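Long-range contact in putative deoxyribonuclease yjjV (Escherichia coli, PDB 1ZZM), which is of unproven function but, as a metal-dependent hydrolase of the TatD family, probably cleaves ester bonds with the help of divalent cations: residues A[138-146]-A[164-174]. Sequence-based numbering, arbitrary orientation.
Sequences HDKLAMHLK and QQAERFVQLGY. With ZN (zinc ion), chain D.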
loop_
_atom_site.group_PDB
_atom_site.type_symbol
_atom_site.label_atom_id
_atom_site.label_comp_id
_atom_site.label_asym_id
_atom_site.label_seq_id
_atom_site.Cartn_x
_atom_site.Cartn_y
_atom_site.Cartn_z
ATOM N N HIS A 138 -4.441 1.131 14.543
ATOM C CA HIS A 138 -3.945 2.481 14.188
ATOM C C HIS A 138 -3.212 3.251 15.291
ATOM O O HIS A 138 -2.179 3.879 15.031
ATOM C CB HIS A 138 -5.088 3.341 13.649
ATOM C CG HIS A 138 -5.623 2.854 12.338
ATOM N ND1 HIS A 138 -6.925 3.068 11.933
ATOM C CD2 HIS A 138 -5.047 2.095 11.375
ATOM C CE1 HIS A 138 -7.131 2.455 10.779
ATOM N NE2 HIS A 138 -6.008 1.855 10.420
ATOM N N ASP A 139 -3.753 3.222 16.506
ATOM C CA ASP A 139 -3.151 3.930 17.622
ATOM C C ASP A 139 -1.756 3.376 17.939
ATOM O O ASP A 139 -0.806 4.127 18.080
ATOM C CB ASP A 139 -4.056 3.826 18.857
ATOM C CG ASP A 139 -5.413 4.496 18.650
ATOM O OD1 ASP A 139 -5.606 5.266 17.676
ATOM O OD2 ASP A 139 -6.308 4.247 19.479
ATOM N N LYS A 140 -1.644 2.059 18.032
ATOM C CA LYS A 140 -0.364 1.421 18.323
ATOM C C LYS A 140 0.629 1.667 17.208
ATOM O O LYS A 140 1.786 1.985 17.469
ATOM C CB LYS A 140 -0.557 -0.084 18.527
ATOM C CG LYS A 140 -1.034 -0.448 19.932
ATOM C CD LYS A 140 0.060 -0.109 20.958
ATOM C CE LYS A 140 -0.257 -0.651 22.338
ATOM N NZ LYS A 140 0.738 -0.157 23.345
ATOM N N LEU A 141 0.174 1.555 15.960
ATOM C CA LEU A 141 1.076 1.767 14.830
ATOM C C LEU A 141 1.593 3.195 14.887
ATOM O O LEU A 141 2.782 3.427 14.734
ATOM C CB LEU A 141 0.355 1.511 13.496
ATOM C CG LEU A 141 1.228 1.838 12.275
ATOM C CD1 LEU A 141 2.487 0.966 12.314
ATOM C CD2 LEU A 141 0.447 1.597 10.982
ATOM N N ALA A 142 0.700 4.149 15.137
ATOM C CA ALA A 142 1.124 5.554 15.235
ATOM C C ALA A 142 2.154 5.756 16.363
ATOM O O ALA A 142 3.087 6.567 16.237
ATOM C CB ALA A 142 -0.084 6.462 15.479
ATOM N N MET A 143 1.975 5.045 17.472
ATOM C CA MET A 143 2.905 5.164 18.584
ATOM C C MET A 143 4.329 4.775 18.140
ATOM O O MET A 143 5.291 5.480 18.450
ATOM C CB MET A 143 2.451 4.271 19.743
ATOM C CG MET A 143 3.389 4.270 20.937
ATOM S SD MET A 143 3.030 2.802 22.002
ATOM C CE MET A 143 3.636 1.445 20.896
ATOM N N HIS A 144 4.449 3.669 17.397
ATOM C CA HIS A 144 5.748 3.203 16.887
ATOM C C HIS A 144 6.283 4.180 15.826
ATOM O O HIS A 144 7.460 4.524 15.849
ATOM C CB HIS A 144 5.642 1.782 16.257
ATOM C CG HIS A 144 5.420 0.675 17.260
ATOM N ND1 HIS A 144 6.394 0.254 18.137
ATOM C CD2 HIS A 144 4.313 -0.044 17.564
ATOM C CE1 HIS A 144 5.898 -0.669 18.946
ATOM N NE2 HIS A 144 4.633 -0.866 18.621
ATOM N N LEU A 145 5.434 4.633 14.895
ATOM C CA LEU A 145 5.947 5.567 13.870
ATOM C C LEU A 145 6.496 6.842 14.509
ATOM O O LEU A 145 7.545 7.369 14.093
ATOM C CB LEU A 145 4.865 5.936 12.861
ATOM C CG LEU A 145 4.241 4.705 12.159
ATOM C CD1 LEU A 145 3.093 5.159 11.246
ATOM C CD2 LEU A 145 5.288 3.953 11.364
ATOM N N LYS A 146 5.764 7.375 15.482
ATOM C CA LYS A 146 6.244 8.574 16.138
ATOM C C LYS A 146 7.620 8.310 16.775
ATOM O O LYS A 146 8.553 9.078 16.588
ATOM C CB LYS A 146 5.250 9.043 17.192
ATOM C CG LYS A 146 5.676 10.381 17.858
ATOM C CD LYS A 146 4.880 10.620 19.127
ATOM C CE LYS A 146 5.268 11.929 19.831
ATOM N NZ LYS A 146 4.662 13.109 19.141
ATOM N N GLN A 164 -9.466 11.303 13.585
ATOM C CA GLN A 164 -8.284 11.518 14.446
ATOM C C GLN A 164 -7.146 10.558 14.101
ATOM O O GLN A 164 -5.972 10.942 14.098
ATOM C CB GLN A 164 -8.646 11.411 15.944
ATOM C CG GLN A 164 -7.420 11.423 16.882
ATOM C CD GLN A 164 -6.835 10.030 17.083
ATOM O OE1 GLN A 164 -5.619 9.859 17.214
ATOM N NE2 GLN A 164 -7.697 9.037 17.122
ATOM N N GLN A 165 -7.476 9.313 13.780
ATOM C CA GLN A 165 -6.414 8.366 13.457
ATOM C C GLN A 165 -5.713 8.745 12.168
ATOM O O GLN A 165 -4.485 8.674 12.094
ATOM C CB GLN A 165 -6.971 6.947 13.373
ATOM C CG GLN A 165 -7.388 6.443 14.745
ATOM C CD GLN A 165 -8.160 5.156 14.682
ATOM O OE1 GLN A 165 -8.972 4.929 13.742
ATOM N NE2 GLN A 165 -7.947 4.295 15.695
ATOM N N ALA A 166 -6.483 9.161 11.161
ATOM C CA ALA A 166 -5.897 9.584 9.885
ATOM C C ALA A 166 -5.040 10.818 10.061
ATOM O O ALA A 166 -3.898 10.858 9.595
ATOM C CB ALA A 166 -6.988 9.858 8.856
ATOM N N GLU A 167 -5.580 11.832 10.738
ATOM C CA GLU A 167 -4.835 13.073 10.947
ATOM C C GLU A 167 -3.548 12.828 11.721
ATOM O O GLU A 167 -2.530 13.439 11.426
ATOM C CB GLU A 167 -5.694 14.116 11.670
ATOM C CG GLU A 167 -6.950 14.501 10.895
ATOM C CD GLU A 167 -7.714 15.642 11.562
ATOM O OE1 GLU A 167 -7.762 15.679 12.810
ATOM O OE2 GLU A 167 -8.270 16.489 10.832
ATOM N N ARG A 168 -3.573 11.914 12.690
ATOM C CA ARG A 168 -2.346 11.618 13.432
ATOM C C ARG A 168 -1.279 11.049 12.499
ATOM O O ARG A 168 -0.110 11.362 12.632
ATOM C CB ARG A 168 -2.604 10.631 14.563
ATOM C CG ARG A 168 -1.376 10.364 15.445
ATOM C CD ARG A 168 -1.793 9.410 16.555
ATOM N NE ARG A 168 -0.733 9.048 17.484
ATOM C CZ ARG A 168 -0.885 8.149 18.452
ATOM N NH1 ARG A 168 -2.052 7.539 18.615
ATOM N NH2 ARG A 168 0.134 7.838 19.244
ATOM N N PHE A 169 -1.682 10.199 11.558
ATOM C CA PHE A 169 -0.702 9.642 10.619
ATOM C C PHE A 169 -0.171 10.764 9.711
ATOM O O PHE A 169 1.027 10.861 9.444
ATOM C CB PHE A 169 -1.354 8.575 9.737
ATOM C CG PHE A 169 -1.562 7.243 10.423
ATOM C CD1 PHE A 169 -0.547 6.665 11.200
ATOM C CD2 PHE A 169 -2.767 6.546 10.272
ATOM C CE1 PHE A 169 -0.735 5.433 11.798
ATOM C CE2 PHE A 169 -2.956 5.303 10.876
ATOM C CZ PHE A 169 -1.938 4.742 11.640
ATOM N N VAL A 170 -1.074 11.616 9.245
ATOM C CA VAL A 170 -0.692 12.711 8.350
ATOM C C VAL A 170 0.264 13.673 9.074
ATOM O O VAL A 170 1.244 14.160 8.484
ATOM C CB VAL A 170 -1.964 13.470 7.870
ATOM C CG1 VAL A 170 -1.592 14.719 7.065
ATOM C CG2 VAL A 170 -2.796 12.543 6.991
ATOM N N GLN A 171 -0.014 13.922 10.354
ATOM C CA GLN A 171 0.826 14.823 11.139
ATOM C C GLN A 171 2.207 14.209 11.407
ATOM O O GLN A 171 3.168 14.937 11.667
ATOM C CB GLN A 171 0.071 15.253 12.415
ATOM C CG GLN A 171 -1.159 16.115 12.009
ATOM C CD GLN A 171 -2.206 16.358 13.111
ATOM O OE1 GLN A 171 -2.219 15.697 14.163
ATOM N NE2 GLN A 171 -3.121 17.301 12.845
ATOM N N LEU A 172 2.314 12.885 11.298
ATOM C CA LEU A 172 3.615 12.223 11.452
ATOM C C LEU A 172 4.331 12.178 10.084
ATOM O O LEU A 172 5.440 11.645 9.970
ATOM C CB LEU A 172 3.441 10.797 12.012
ATOM C CG LEU A 172 3.040 10.844 13.485
ATOM C CD1 LEU A 172 2.716 9.412 13.994
ATOM C CD2 LEU A 172 4.197 11.454 14.265
ATOM N N GLY A 173 3.672 12.715 9.053
ATOM C CA GLY A 173 4.244 12.770 7.715
ATOM C C GLY A 173 3.904 11.606 6.806
ATOM O O GLY A 173 4.468 11.467 5.721
ATOM N N TYR A 174 2.979 10.768 7.248
ATOM C CA TYR A 174 2.579 9.594 6.457
ATOM C C TYR A 174 1.430 9.902 5.518
ATOM O O TYR A 174 0.644 10.844 5.760
ATOM C CB TYR A 174 2.183 8.444 7.393
ATOM C CG TYR A 174 3.408 7.843 8.043
ATOM C CD1 TYR A 174 4.041 6.726 7.478
ATOM C CD2 TYR A 174 4.025 8.485 9.115
ATOM C CE1 TYR A 174 5.269 6.278 7.966
ATOM C CE2 TYR A 174 5.240 8.061 9.603
ATOM C CZ TYR A 174 5.859 6.957 9.017
ATOM O OH TYR A 174 7.081 6.558 9.472
HETATM ZN ZN ZN D . 8.543 0.488 18.127
HETATM O O HOH W 1 -3.538 6.804 14.073
HETATM O O HOH W 2 -4.116 7.185 16.730
HETATM O O HOH W 3 -7.611 6.838 18.656
HETATM O O HOH W 4 -1.136 5.921 20.548
HETATM O O HOH W 5 8.073 7.853 11.557
#
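His138 meets Gln165 and Phe169 where two neighbouring outer helices of the TIM-barrel-like fold pack side by side. Segments 138-146 and 164-171 run nearly parallel, their axes 10.2 Å apart at closest approach. His138 ND1 gives Gln165 OE1 a weak but straight hydrogen bond (3.3 Å) at the edge of the imidazole; Ser162 N also donates to that oxygen. The two rings of His138 and Phe169 form an offset edge-to-face pair, the edge of Phe169 toward the imidazole face, planes 83° apart. Asp139 OD1 accepts a hydrogen bond from Gln165 NE2 at 3.2 Å, from above the carboxylate plane. An alanine in place of Gln165 would probably leave His138 ND1 and Asp139 OD1 without this shared partner. Arg168 NH1 donates to a water that lies 2.6 Å from Asp139 OD1. Leu141 lines one side of the hole among His138, Ala142 and Leu145 that takes the Phe169 ring as a knob. The extended Arg168 chain, CG anti to the backbone N (chi1 -176°), lays one guanidinium face over Ala142 CB, which sits 3.3 Å from Arg168 NE. His144 faces elsewhere and binds a zinc ion with Asp117 and His148. Leu145 CD1 sits 3.8 Å from the centroid of the Tyr174 ring, a CH-pi contact 5° off the ring normal.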